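PDB 2D4P: hypothetical protein TTHA1254 from Thermus thermophilus, which is of unknown function but resembles the GNAT acetyltransferases and may transfer acyl groups. Local coordinates for residues L11-R16 and S37-E42; A50-V55 and T61-T66; T66-R71 and R77-A82; V95-D100 and E108-E113. All blocks are in the same frame, centred on the assembly; numbering follows the deposited sequence.

Contact 1 of 4, residues L11-R16 and S37-E42; sequences LDRLNR and SFLAEE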
loop_
_atom_site.group_PDB
_atom_site.type_symbol
_atom_site.label_atom_id
_atom_site.label_comp_id
_atom_site.label_asym_id
_atom_site.label_seq_id
_atom_site.Cartn_x
_atom_site.Cartn_y
_atom_site.Cartn_z
ATOM N N LEU A 11 -12.377 -3.355 9.546
ATOM C CA LEU A 11 -11.255 -3.787 10.372
ATOM C C LEU A 11 -10.983 -5.326 10.289
ATOM O O LEU A 11 -9.858 -5.748 10.019
ATOM C CB LEU A 11 -11.456 -3.289 11.810
ATOM C CG LEU A 11 -10.326 -3.586 12.792
ATOM C CD1 LEU A 11 -9.026 -2.953 12.361
ATOM C CD2 LEU A 11 -10.750 -3.122 14.181
ATOM N N ASP A 12 -12.017 -6.152 10.459
ATOM C CA ASP A 12 -11.880 -7.607 10.321
ATOM C C ASP A 12 -11.387 -8.092 8.962
ATOM O O ASP A 12 -10.563 -8.995 8.896
ATOM C CB ASP A 12 -13.211 -8.292 10.650
ATOM C CG ASP A 12 -13.550 -8.203 12.110
ATOM O OD1 ASP A 12 -12.654 -7.837 12.881
ATOM O OD2 ASP A 12 -14.674 -8.509 12.580
ATOM N N ARG A 13 -11.908 -7.501 7.892
ATOM C CA ARG A 13 -11.482 -7.803 6.535
ATOM C C ARG A 13 -10.002 -7.515 6.356
ATOM O O ARG A 13 -9.284 -8.324 5.769
ATOM C CB ARG A 13 -12.246 -6.945 5.526
ATOM C CG ARG A 13 -13.688 -7.296 5.317
ATOM C CD ARG A 13 -14.302 -6.386 4.273
ATOM N NE ARG A 13 -15.655 -6.753 3.875
ATOM C CZ ARG A 13 -16.748 -6.348 4.486
ATOM N NH1 ARG A 13 -16.675 -5.582 5.572
ATOM N NH2 ARG A 13 -17.933 -6.739 4.020
ATOM N N LEU A 14 -9.541 -6.355 6.845
ATOM C CA LEU A 14 -8.123 -6.031 6.754
ATOM C C LEU A 14 -7.290 -7.074 7.492
ATOM O O LEU A 14 -6.298 -7.547 6.979
ATOM C CB LEU A 14 -7.820 -4.650 7.321
ATOM C CG LEU A 14 -8.355 -3.450 6.526
ATOM C CD1 LEU A 14 -7.814 -2.156 7.174
ATOM C CD2 LEU A 14 -7.916 -3.523 5.113
ATOM N N ASN A 15 -7.736 -7.444 8.681
ATOM C CA ASN A 15 -6.959 -8.335 9.522
ATOM C C ASN A 15 -6.997 -9.755 8.998
ATOM O O ASN A 15 -6.065 -10.527 9.203
ATOM C CB ASN A 15 -7.418 -8.190 10.963
ATOM C CG ASN A 15 -6.780 -6.998 11.625
ATOM O OD1 ASN A 15 -5.578 -7.003 11.856
ATOM N ND2 ASN A 15 -7.558 -5.950 11.884
ATOM N N ARG A 16 -8.041 -10.098 8.253
ATOM C CA ARG A 16 -8.049 -11.388 7.554
ATOM C C ARG A 16 -6.907 -11.472 6.532
ATOM O O ARG A 16 -6.445 -12.571 6.206
ATOM C CB ARG A 16 -9.398 -11.635 6.858
ATOM C CG ARG A 16 -10.415 -12.338 7.735
ATOM C CD ARG A 16 -11.806 -12.371 7.107
ATOM N NE ARG A 16 -11.821 -13.262 5.949
ATOM C CZ ARG A 16 -12.788 -13.315 5.030
ATOM N NH1 ARG A 16 -13.846 -12.499 5.104
ATOM N NH2 ARG A 16 -12.682 -14.183 4.022
ATOM N N SER A 37 -5.051 5.091 0.697
ATOM C CA SER A 37 -5.092 3.700 1.183
ATOM C C SER A 37 -6.381 3.020 0.697
ATOM O O SER A 37 -7.449 3.643 0.638
ATOM C CB SER A 37 -5.008 3.689 2.705
ATOM O OG SER A 37 -3.800 4.294 3.131
ATOM N N PHE A 38 -6.255 1.745 0.330
ATOM C CA PHE A 38 -7.319 1.003 -0.332
ATOM C C PHE A 38 -7.442 -0.434 0.127
ATOM O O PHE A 38 -6.489 -1.028 0.603
ATOM C CB PHE A 38 -7.107 1.061 -1.857
ATOM C CG PHE A 38 -7.141 2.434 -2.384
ATOM C CD1 PHE A 38 -5.991 3.183 -2.463
ATOM C CD2 PHE A 38 -8.364 3.022 -2.711
ATOM C CE1 PHE A 38 -6.034 4.469 -2.866
ATOM C CE2 PHE A 38 -8.423 4.340 -3.159
ATOM C CZ PHE A 38 -7.251 5.055 -3.254
ATOM N N LEU A 39 -8.645 -0.976 -0.067
ATOM C CA LEU A 39 -8.965 -2.385 0.106
ATOM C C LEU A 39 -9.349 -2.961 -1.253
ATOM O O LEU A 39 -10.051 -2.294 -2.031
ATOM C CB LEU A 39 -10.153 -2.508 1.071
ATOM C CG LEU A 39 -10.761 -3.888 1.380
ATOM C CD1 LEU A 39 -9.783 -4.750 2.192
ATOM C CD2 LEU A 39 -12.064 -3.723 2.139
ATOM N N ALA A 40 -8.853 -4.171 -1.528
ATOM C CA ALA A 40 -9.238 -4.966 -2.683
ATOM C C ALA A 40 -10.184 -6.071 -2.225
ATOM O O ALA A 40 -9.948 -6.693 -1.194
ATOM C CB ALA A 40 -8.022 -5.604 -3.302
ATOM N N GLU A 41 -11.222 -6.323 -3.009
ATOM C CA GLU A 41 -12.257 -7.311 -2.694
ATOM C C GLU A 41 -12.671 -8.022 -3.962
ATOM O O GLU A 41 -12.846 -7.362 -4.954
ATOM C CB GLU A 41 -13.528 -6.579 -2.289
ATOM C CG GLU A 41 -13.586 -6.156 -0.875
ATOM C CD GLU A 41 -14.883 -5.440 -0.567
ATOM O OE1 GLU A 41 -15.589 -4.830 -1.441
ATOM O OE2 GLU A 41 -15.191 -5.469 0.608
ATOM N N GLU A 42 -12.900 -9.335 -3.899
ATOM C CA GLU A 42 -13.522 -10.107 -4.987
ATOM C C GLU A 42 -14.855 -10.579 -4.463
ATOM O O GLU A 42 -14.922 -11.500 -3.635
ATOM C CB GLU A 42 -12.659 -11.320 -5.368
ATOM C CG GLU A 42 -13.138 -12.087 -6.593
ATOM C CD GLU A 42 -12.795 -11.358 -7.871
ATOM O OE1 GLU A 42 -11.668 -11.532 -8.392
ATOM O OE2 GLU A 42 -13.648 -10.598 -8.334
HETATM O O HOH W 1 -14.679 -8.020 1.450
#
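L14 and L39 mark the nearest backbone approach, 7.6 Å between their CA atoms, where helix 11-16 runs over strand 38-42 at 80° to it. The axes are 10.0 Å apart, so side chains have to bridge the gap. L39 does this from the strand: its CG stands anti to the backbone N (chi1 177°), turning one methyl to L14 and one to R13. One of them, CD1, meets CD2 of L14 at 3.7 Å; the other, CD2, packs against CD of R13 at 4.1 Å. R13 thus serves two purposes, its extended aliphatic part crossing L39 at about a right angle while its charge goes on to E41. That ion pair is loose. NE of R13 and OE2 of E41 are 3.5 Å apart, with the oxygen well out of the guanidinium plane, so charge rather than an N-H holds them. A water closes the gap at the guanidinium edge: it accepts from NE of R13 at 2.9 Å and donates to OE2 of E41 at 2.7 Å. The same OE2 has its stronger partner in R4, on strand 2-4, so this buried carboxylate is shared between two cationic side chains. F38 and A40 point to the other face of the strand, where helix 73-89 lies. A first helix laid across the early antiparallel strands in this way is consistent with the GNAT fold.

Contact 2 of 4, residues A50-V55 and T61-T66; sequences ALAQAV and TTVLVT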
loop_
_atom_site.group_PDB
_atom_site.type_symbol
_atom_site.label_atom_id
_atom_site.label_comp_id
_atom_site.label_asym_id
_atom_site.label_seq_id
_atom_site.Cartn_x
_atom_site.Cartn_y
_atom_site.Cartn_z
ATOM N N ALA A 50 -3.714 -1.787 0.785
ATOM C CA ALA A 50 -2.518 -0.956 0.719
ATOM C C ALA A 50 -2.676 0.178 1.722
ATOM O O ALA A 50 -3.687 0.867 1.714
ATOM C CB ALA A 50 -2.310 -0.394 -0.677
ATOM N N LEU A 51 -1.678 0.331 2.599
ATOM C CA LEU A 51 -1.602 1.450 3.537
ATOM C C LEU A 51 -0.551 2.383 2.997
ATOM O O LEU A 51 0.593 2.002 2.880
ATOM C CB LEU A 51 -1.183 0.969 4.920
ATOM C CG LEU A 51 -2.032 -0.155 5.480
ATOM C CD1 LEU A 51 -1.564 -0.416 6.895
ATOM C CD2 LEU A 51 -3.536 0.118 5.416
ATOM N N ALA A 52 -0.974 3.571 2.616
ATOM C CA ALA A 52 -0.106 4.559 1.978
ATOM C C ALA A 52 -0.409 5.964 2.487
ATOM O O ALA A 52 -1.504 6.254 2.952
ATOM C CB ALA A 52 -0.212 4.497 0.465
ATOM N N GLN A 53 0.588 6.839 2.391
ATOM C CA GLN A 53 0.480 8.187 2.947
ATOM C C GLN A 53 1.419 9.145 2.261
ATOM O O GLN A 53 2.468 8.748 1.724
ATOM C CB GLN A 53 0.772 8.189 4.469
ATOM C CG GLN A 53 2.216 7.837 4.797
ATOM C CD GLN A 53 2.427 7.715 6.310
ATOM O OE1 GLN A 53 2.281 8.713 7.029
ATOM N NE2 GLN A 53 2.707 6.508 6.780
ATOM N N ALA A 54 1.035 10.422 2.304
ATOM C CA ALA A 54 1.853 11.487 1.763
ATOM C C ALA A 54 2.904 11.951 2.723
ATOM O O ALA A 54 2.629 12.166 3.923
ATOM C CB ALA A 54 0.995 12.670 1.335
ATOM N N VAL A 55 4.116 12.087 2.189
ATOM C CA VAL A 55 5.273 12.570 2.931
ATOM C C VAL A 55 5.875 13.752 2.164
ATOM O O VAL A 55 6.301 13.583 1.020
ATOM C CB VAL A 55 6.336 11.496 3.074
ATOM C CG1 VAL A 55 7.579 12.046 3.838
ATOM C CG2 VAL A 55 5.760 10.246 3.779
ATOM N N THR A 61 5.991 16.245 -2.969
ATOM C CA THR A 61 5.474 15.223 -2.070
ATOM C C THR A 61 5.686 13.847 -2.672
ATOM O O THR A 61 5.643 13.667 -3.889
ATOM C CB THR A 61 4.000 15.505 -1.820
ATOM O OG1 THR A 61 3.881 16.774 -1.158
ATOM C CG2 THR A 61 3.319 14.468 -0.913
ATOM N N THR A 62 5.974 12.871 -1.813
ATOM C CA THR A 62 5.996 11.478 -2.193
ATOM C C THR A 62 4.882 10.748 -1.468
ATOM O O THR A 62 4.616 11.050 -0.295
ATOM C CB THR A 62 7.347 10.837 -1.757
ATOM O OG1 THR A 62 8.429 11.430 -2.510
ATOM C CG2 THR A 62 7.371 9.368 -2.090
ATOM N N VAL A 63 4.225 9.804 -2.150
ATOM C CA VAL A 63 3.346 8.880 -1.473
ATOM C C VAL A 63 4.125 7.603 -1.205
ATOM O O VAL A 63 4.616 6.964 -2.122
ATOM C CB VAL A 63 2.042 8.634 -2.279
ATOM C CG1 VAL A 63 1.356 7.340 -1.763
ATOM C CG2 VAL A 63 1.116 9.829 -2.112
ATOM N N LEU A 64 4.301 7.276 0.079
ATOM C CA LEU A 64 4.943 6.050 0.486
ATOM C C LEU A 64 3.913 4.992 0.836
ATOM O O LEU A 64 2.996 5.224 1.640
ATOM C CB LEU A 64 5.814 6.320 1.705
ATOM C CG LEU A 64 6.713 5.188 2.174
ATOM C CD1 LEU A 64 7.716 4.694 1.104
ATOM C CD2 LEU A 64 7.451 5.676 3.449
ATOM N N VAL A 65 4.053 3.840 0.203
ATOM C CA VAL A 65 3.234 2.677 0.533
ATOM C C VAL A 65 3.953 1.950 1.677
ATOM O O VAL A 65 4.938 1.243 1.474
ATOM C CB VAL A 65 3.035 1.732 -0.675
ATOM C CG1 VAL A 65 2.102 0.600 -0.280
ATOM C CG2 VAL A 65 2.505 2.456 -1.901
ATOM N N THR A 66 3.433 2.155 2.859
ATOM C CA THR A 66 3.929 1.631 4.085
ATOM C C THR A 66 3.766 0.140 4.155
ATOM O O THR A 66 4.617 -0.587 4.696
ATOM C CB THR A 66 3.123 2.378 5.233
ATOM O OG1 THR A 66 3.306 3.806 5.038
ATOM C CG2 THR A 66 3.689 2.067 6.507
#
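L51 meets T66 at one end of this antiparallel ladder, its carbonyl O taking the amide N of T66 in a short but bent and weak bond of 2.8 Å. The bend goes with a classic beta bulge, in which T66 and R67 both face L51. A52 follows opposite V65 in a non-hydrogen-bonded pair, and its CB touches CG1 of V63 at 3.9 Å. Next, Q53 makes the paired bonds with L64, its O receiving the L64 N at 2.9 Å. Its side chain starts wedged between the backbone N and the carbonyl carbon (chi1 67°), then extends toward the bulge. There NE2 of Q53 donates to OG1 of T66 over 3.3 Å, an almost straight bond (169°) in the plane of the amide. A54 returns to the face of A52 and rests its CB on CG2 of T61 at 3.7 Å. V55 completes the register with T62: its N reaches the O of T62 at 2.7 Å, while its O accepts the N of T62 at 2.9 Å. The face carrying A52, V63 and V65 is turned to helix 73-89, whose V83 packs on both valines; Q53 lies beside F30 and F31 of helix 25-34. Regular main-chain bonding therefore carries most of the hairpin, while at the bulge, where the T66 N bond is weak, a side-chain amide adds a second link between the strands.

Contact 3 of 4, residues T66-R71 and R77-A82; sequences TRIEGR and RGLLRA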
loop_
_atom_site.group_PDB
_atom_site.type_symbol
_atom_site.label_atom_id
_atom_site.label_comp_id
_atom_site.label_asym_id
_atom_site.label_seq_id
_atom_site.Cartn_x
_atom_site.Cartn_y
_atom_site.Cartn_z
ATOM N N THR A 66 3.433 2.155 2.859
ATOM C CA THR A 66 3.929 1.631 4.085
ATOM C C THR A 66 3.766 0.140 4.155
ATOM O O THR A 66 4.617 -0.587 4.696
ATOM C CB THR A 66 3.123 2.378 5.233
ATOM O OG1 THR A 66 3.306 3.806 5.038
ATOM C CG2 THR A 66 3.689 2.067 6.507
ATOM N N ARG A 67 2.638 -0.337 3.628
ATOM C CA ARG A 67 2.324 -1.737 3.624
ATOM C C ARG A 67 1.406 -2.101 2.482
ATOM O O ARG A 67 0.425 -1.402 2.235
ATOM C CB ARG A 67 1.641 -2.135 4.938
ATOM C CG ARG A 67 1.477 -3.618 5.053
ATOM C CD ARG A 67 1.130 -4.052 6.427
ATOM N NE ARG A 67 1.015 -5.504 6.498
ATOM C CZ ARG A 67 0.518 -6.122 7.548
ATOM N NH1 ARG A 67 0.094 -5.402 8.583
ATOM N NH2 ARG A 67 0.412 -7.450 7.548
ATOM N N ILE A 68 1.684 -3.235 1.855
ATOM C CA ILE A 68 0.758 -3.773 0.860
ATOM C C ILE A 68 0.686 -5.284 1.059
ATOM O O ILE A 68 1.704 -5.947 1.293
ATOM C CB ILE A 68 1.147 -3.354 -0.580
ATOM C CG1 ILE A 68 0.023 -3.758 -1.550
ATOM C CG2 ILE A 68 2.484 -3.949 -1.037
ATOM C CD1 ILE A 68 0.247 -3.250 -3.001
ATOM N N GLU A 69 -0.532 -5.796 1.024
ATOM C CA GLU A 69 -0.807 -7.203 1.134
ATOM C C GLU A 69 -1.768 -7.575 0.031
ATOM O O GLU A 69 -2.649 -6.782 -0.318
ATOM C CB GLU A 69 -1.397 -7.550 2.505
ATOM C CG GLU A 69 -0.534 -7.161 3.702
ATOM C CD GLU A 69 0.814 -7.880 3.779
ATOM O OE1 GLU A 69 1.012 -8.905 3.113
ATOM O OE2 GLU A 69 1.680 -7.407 4.542
ATOM N N GLY A 70 -1.616 -8.779 -0.505
ATOM C CA GLY A 70 -2.512 -9.239 -1.551
ATOM C C GLY A 70 -2.399 -10.716 -1.879
ATOM O O GLY A 70 -1.317 -11.293 -1.837
ATOM N N ARG A 71 -3.539 -11.302 -2.225
ATOM C CA ARG A 71 -3.659 -12.736 -2.440
ATOM C C ARG A 71 -3.346 -13.172 -3.865
ATOM O O ARG A 71 -3.293 -14.391 -4.162
ATOM C CB ARG A 71 -5.062 -13.155 -2.074
ATOM C CG ARG A 71 -5.274 -13.238 -0.589
ATOM C CD ARG A 71 -6.237 -14.349 -0.210
ATOM N NE ARG A 71 -7.291 -13.843 0.656
ATOM C CZ ARG A 71 -8.456 -14.444 0.864
ATOM N NH1 ARG A 71 -8.734 -15.613 0.278
ATOM N NH2 ARG A 71 -9.337 -13.867 1.679
ATOM N N ARG A 77 -1.681 -5.538 -8.193
ATOM C CA ARG A 77 -1.655 -4.562 -9.287
ATOM C C ARG A 77 -2.736 -3.499 -9.145
ATOM O O ARG A 77 -2.476 -2.310 -9.327
ATOM C CB ARG A 77 -1.792 -5.237 -10.646
ATOM C CG ARG A 77 -0.573 -5.964 -11.117
ATOM C CD ARG A 77 -0.742 -6.484 -12.535
ATOM N NE ARG A 77 -0.906 -5.388 -13.491
ATOM C CZ ARG A 77 -1.146 -5.558 -14.787
ATOM N NH1 ARG A 77 -1.242 -6.769 -15.313
ATOM N NH2 ARG A 77 -1.292 -4.508 -15.572
ATOM N N GLY A 78 -3.957 -3.917 -8.812
ATOM C CA GLY A 78 -5.064 -2.992 -8.716
ATOM C C GLY A 78 -4.909 -2.048 -7.546
ATOM O O GLY A 78 -5.268 -0.870 -7.636
ATOM N N LEU A 79 -4.359 -2.557 -6.439
ATOM C CA LEU A 79 -4.048 -1.702 -5.295
ATOM C C LEU A 79 -2.993 -0.643 -5.682
ATOM O O LEU A 79 -3.124 0.548 -5.364
ATOM C CB LEU A 79 -3.572 -2.528 -4.111
ATOM C CG LEU A 79 -4.632 -3.387 -3.420
ATOM C CD1 LEU A 79 -4.013 -4.436 -2.574
ATOM C CD2 LEU A 79 -5.614 -2.531 -2.630
ATOM N N LEU A 80 -1.950 -1.064 -6.386
ATOM C CA LEU A 80 -0.937 -0.116 -6.830
ATOM C C LEU A 80 -1.536 0.931 -7.739
ATOM O O LEU A 80 -1.226 2.100 -7.623
ATOM C CB LEU A 80 0.216 -0.824 -7.531
ATOM C CG LEU A 80 1.060 -1.713 -6.618
ATOM C CD1 LEU A 80 1.951 -2.571 -7.498
ATOM C CD2 LEU A 80 1.859 -0.856 -5.599
ATOM N N ARG A 81 -2.416 0.509 -8.633
ATOM C CA ARG A 81 -3.058 1.436 -9.557
ATOM C C ARG A 81 -3.904 2.444 -8.786
ATOM O O ARG A 81 -3.950 3.650 -9.120
ATOM C CB ARG A 81 -3.932 0.672 -10.570
ATOM C CG ARG A 81 -3.138 0.039 -11.701
ATOM C CD ARG A 81 -3.965 -0.355 -12.920
ATOM N NE ARG A 81 -5.189 -1.042 -12.539
ATOM C CZ ARG A 81 -5.309 -2.359 -12.368
ATOM N NH1 ARG A 81 -4.272 -3.173 -12.568
ATOM N NH2 ARG A 81 -6.499 -2.863 -12.002
ATOM N N ALA A 82 -4.585 1.973 -7.747
ATOM C CA ALA A 82 -5.461 2.850 -6.981
ATOM C C ALA A 82 -4.594 3.863 -6.222
ATOM O O ALA A 82 -4.898 5.048 -6.164
ATOM C CB ALA A 82 -6.328 2.034 -6.017
#
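I68 gives up the most surface here, chiefly through its terminal methyl, CD1. Both of its side-chain torsions are close to fully extended (chi1 -171°, chi2 174°), which drives CD1 straight out of the strand to the helix, 9.3 Å away between axes. That methyl settles between two consecutive leucines: CB of L79 lies 4.0 Å from CD1 of I68, and CD2 of L80 lies 3.9 Å from it. L80 crosses the isoleucine at about a right angle and meets its methyl with both the branch carbon CG and CD2. L79, second in buried surface, leans the other way along the strand and sets CD1 against the carbonyl O of E69 at 3.5 Å. L106 also packs on I68 and L110 on L80, while L79 continues to F38 and A40. E69 turns its side chain away from the helix and holds R67 instead, OE2 offering its anti lone pair to NE of R67 at 2.8 Å in the guanidinium plane. Strand 61-70, helix 73-89 and the parallel strand 94-97 form a beta-alpha-beta unit, and this contact is its first strand-to-helix interface, in keeping with the GNAT fold.

Contact 4 of 4, residues V95-D100 and E108-E113; sequences VALHLD and EALKAE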
loop_
_atom_site.group_PDB
_atom_site.type_symbol
_atom_site.label_atom_id
_atom_site.label_comp_id
_atom_site.label_asym_id
_atom_site.label_seq_id
_atom_site.Cartn_x
_atom_site.Cartn_y
_atom_site.Cartn_z
ATOM N N VAL A 95 5.653 7.816 -6.205
ATOM C CA VAL A 95 5.163 6.827 -5.277
ATOM C C VAL A 95 6.317 5.851 -5.033
ATOM O O VAL A 95 7.005 5.422 -5.964
ATOM C CB VAL A 95 3.954 6.062 -5.851
ATOM C CG1 VAL A 95 3.475 4.990 -4.916
ATOM C CG2 VAL A 95 2.783 7.041 -6.266
ATOM N N ALA A 96 6.529 5.518 -3.778
ATOM C CA ALA A 96 7.636 4.650 -3.375
ATOM C C ALA A 96 7.174 3.572 -2.422
ATOM O O ALA A 96 6.184 3.744 -1.694
ATOM C CB ALA A 96 8.757 5.491 -2.704
ATOM N N LEU A 97 7.922 2.464 -2.404
ATOM C CA LEU A 97 7.590 1.311 -1.579
ATOM C C LEU A 97 8.915 0.636 -1.214
ATOM O O LEU A 97 9.826 0.568 -2.041
ATOM C CB LEU A 97 6.720 0.360 -2.418
ATOM C CG LEU A 97 6.089 -0.894 -1.837
ATOM C CD1 LEU A 97 4.800 -1.194 -2.540
ATOM C CD2 LEU A 97 7.041 -2.058 -1.977
ATOM N N HIS A 98 9.020 0.134 0.015
ATOM C CA HIS A 98 10.166 -0.689 0.426
ATOM C C HIS A 98 9.810 -2.181 0.236
ATOM O O HIS A 98 8.974 -2.734 0.949
ATOM C CB HIS A 98 10.577 -0.373 1.876
ATOM C CG HIS A 98 10.895 1.077 2.121
ATOM N ND1 HIS A 98 10.807 1.655 3.371
ATOM C CD2 HIS A 98 11.348 2.051 1.293
ATOM C CE1 HIS A 98 11.147 2.934 3.292
ATOM N NE2 HIS A 98 11.480 3.202 2.045
ATOM N N LEU A 99 10.400 -2.803 -0.764
ATOM C CA LEU A 99 10.054 -4.136 -1.216
ATOM C C LEU A 99 10.959 -5.239 -0.575
ATOM O O LEU A 99 12.168 -5.149 -0.598
ATOM C CB LEU A 99 10.159 -4.164 -2.752
ATOM C CG LEU A 99 10.164 -5.517 -3.477
ATOM C CD1 LEU A 99 8.803 -6.221 -3.376
ATOM C CD2 LEU A 99 10.622 -5.385 -4.935
ATOM N N ASP A 100 10.347 -6.260 0.005
ATOM C CA ASP A 100 11.066 -7.516 0.300
ATOM C C ASP A 100 11.135 -8.260 -1.015
ATOM O O ASP A 100 10.108 -8.640 -1.556
ATOM C CB ASP A 100 10.279 -8.300 1.335
ATOM C CG ASP A 100 10.822 -9.679 1.587
ATOM O OD1 ASP A 100 11.849 -10.100 1.000
ATOM O OD2 ASP A 100 10.223 -10.426 2.382
ATOM N N GLU A 108 6.341 -8.779 -9.402
ATOM C CA GLU A 108 5.652 -8.855 -10.670
ATOM C C GLU A 108 4.654 -7.704 -10.843
ATOM O O GLU A 108 4.598 -7.096 -11.896
ATOM C CB GLU A 108 4.918 -10.195 -10.832
ATOM C CG GLU A 108 4.079 -10.256 -12.113
ATOM C CD GLU A 108 3.500 -11.637 -12.402
ATOM O OE1 GLU A 108 4.040 -12.642 -11.861
ATOM O OE2 GLU A 108 2.517 -11.688 -13.179
ATOM N N ALA A 109 3.879 -7.420 -9.802
ATOM C CA ALA A 109 2.854 -6.366 -9.873
ATOM C C ALA A 109 3.482 -4.963 -10.042
ATOM O O ALA A 109 2.998 -4.134 -10.815
ATOM C CB ALA A 109 1.977 -6.413 -8.626
ATOM N N LEU A 110 4.574 -4.730 -9.308
ATOM C CA LEU A 110 5.307 -3.469 -9.392
ATOM C C LEU A 110 5.820 -3.211 -10.799
ATOM O O LEU A 110 5.678 -2.124 -11.330
ATOM C CB LEU A 110 6.462 -3.470 -8.401
ATOM C CG LEU A 110 6.054 -3.268 -6.936
ATOM C CD1 LEU A 110 7.148 -3.673 -5.955
ATOM C CD2 LEU A 110 5.624 -1.822 -6.674
ATOM N N LYS A 111 6.440 -4.218 -11.410
ATOM C CA LYS A 111 6.924 -4.060 -12.775
ATOM C C LYS A 111 5.768 -3.797 -13.739
ATOM O O LYS A 111 5.861 -2.941 -14.626
ATOM C CB LYS A 111 7.742 -5.298 -13.169
ATOM C CG LYS A 111 8.370 -5.201 -14.540
ATOM C CD LYS A 111 9.475 -6.218 -14.739
ATOM C CE LYS A 111 9.956 -6.230 -16.181
ATOM N NZ LYS A 111 10.806 -7.454 -16.449
ATOM N N ALA A 112 4.657 -4.503 -13.551
ATOM C CA ALA A 112 3.506 -4.359 -14.436
ATOM C C ALA A 112 2.877 -2.974 -14.325
ATOM O O ALA A 112 2.296 -2.491 -15.273
ATOM C CB ALA A 112 2.452 -5.451 -14.183
ATOM N N GLU A 113 2.981 -2.342 -13.165
ATOM C CA GLU A 113 2.411 -1.028 -12.973
ATOM C C GLU A 113 3.439 0.112 -13.008
ATOM O O GLU A 113 3.182 1.209 -12.476
ATOM C CB GLU A 113 1.605 -0.999 -11.670
ATOM C CG GLU A 113 0.413 -1.954 -11.623
ATOM C CD GLU A 113 -0.531 -1.819 -12.806
ATOM O OE1 GLU A 113 -0.669 -0.712 -13.366
ATOM O OE2 GLU A 113 -1.159 -2.812 -13.202
#
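L97, on strand 94-97, and L99, farther along the chain, reach toward a single leucine, L110, of helix 104-112. Early in the helical segment, A109 looks another way: its methyl is packed among L76 and R77 of helix 73-89. L110, one residue on, carries the whole contact from its side, although the backbones stay well apart, 9.4 Å between the CA atoms of L97 and L110. Its CG is anti to the carbonyl carbon (chi1 -75°), and the fork beyond it faces both leucines. CD1 of L110 fits against both methyls of L99, lying 4.0 Å from CD1 of L99 and equally close to its CD2, and it also comes within 4.3 Å of CD2 of L97. The other branch, CD2 of L110, approaches only L97, at its CD1, equally loosely. L99 and L110 pass each other in opposite directions, so they overlap along their ends instead of meeting head on. A112 then turns to R77, and at E113 the chain leaves helical geometry, its N still bonded to the O of A109 at 3.0 Å. The carboxylate of E113 forms salt bridges with R77 and R81, tying the helix end to helix 73-89. Between the two segments there is no hydrogen bond or salt bridge: three leucines meet by shape and hydrophobicity alone, whereas the polar tie of this helix runs to its neighbour.

All four contacts reach one mixed sheet, but they use it differently. Contacts 1 and 3 are buried and set helices on its two faces; contacts 2 and 4 are only partly buried. Contact 2 lies within the sheet and is held mainly by backbone bonds, whereas contacts 3 and 4 rest on aliphatic side chains and contact 1 adds a water-bridged ion pair. Strand 61-70 serves contacts 2 and 3, which share T66. Contacts 3 and 4 lie about 9 Å apart between centres and are joined by the E113 salt bridges; contacts 1 and 4, about 19 Å apart between centres, do not touch.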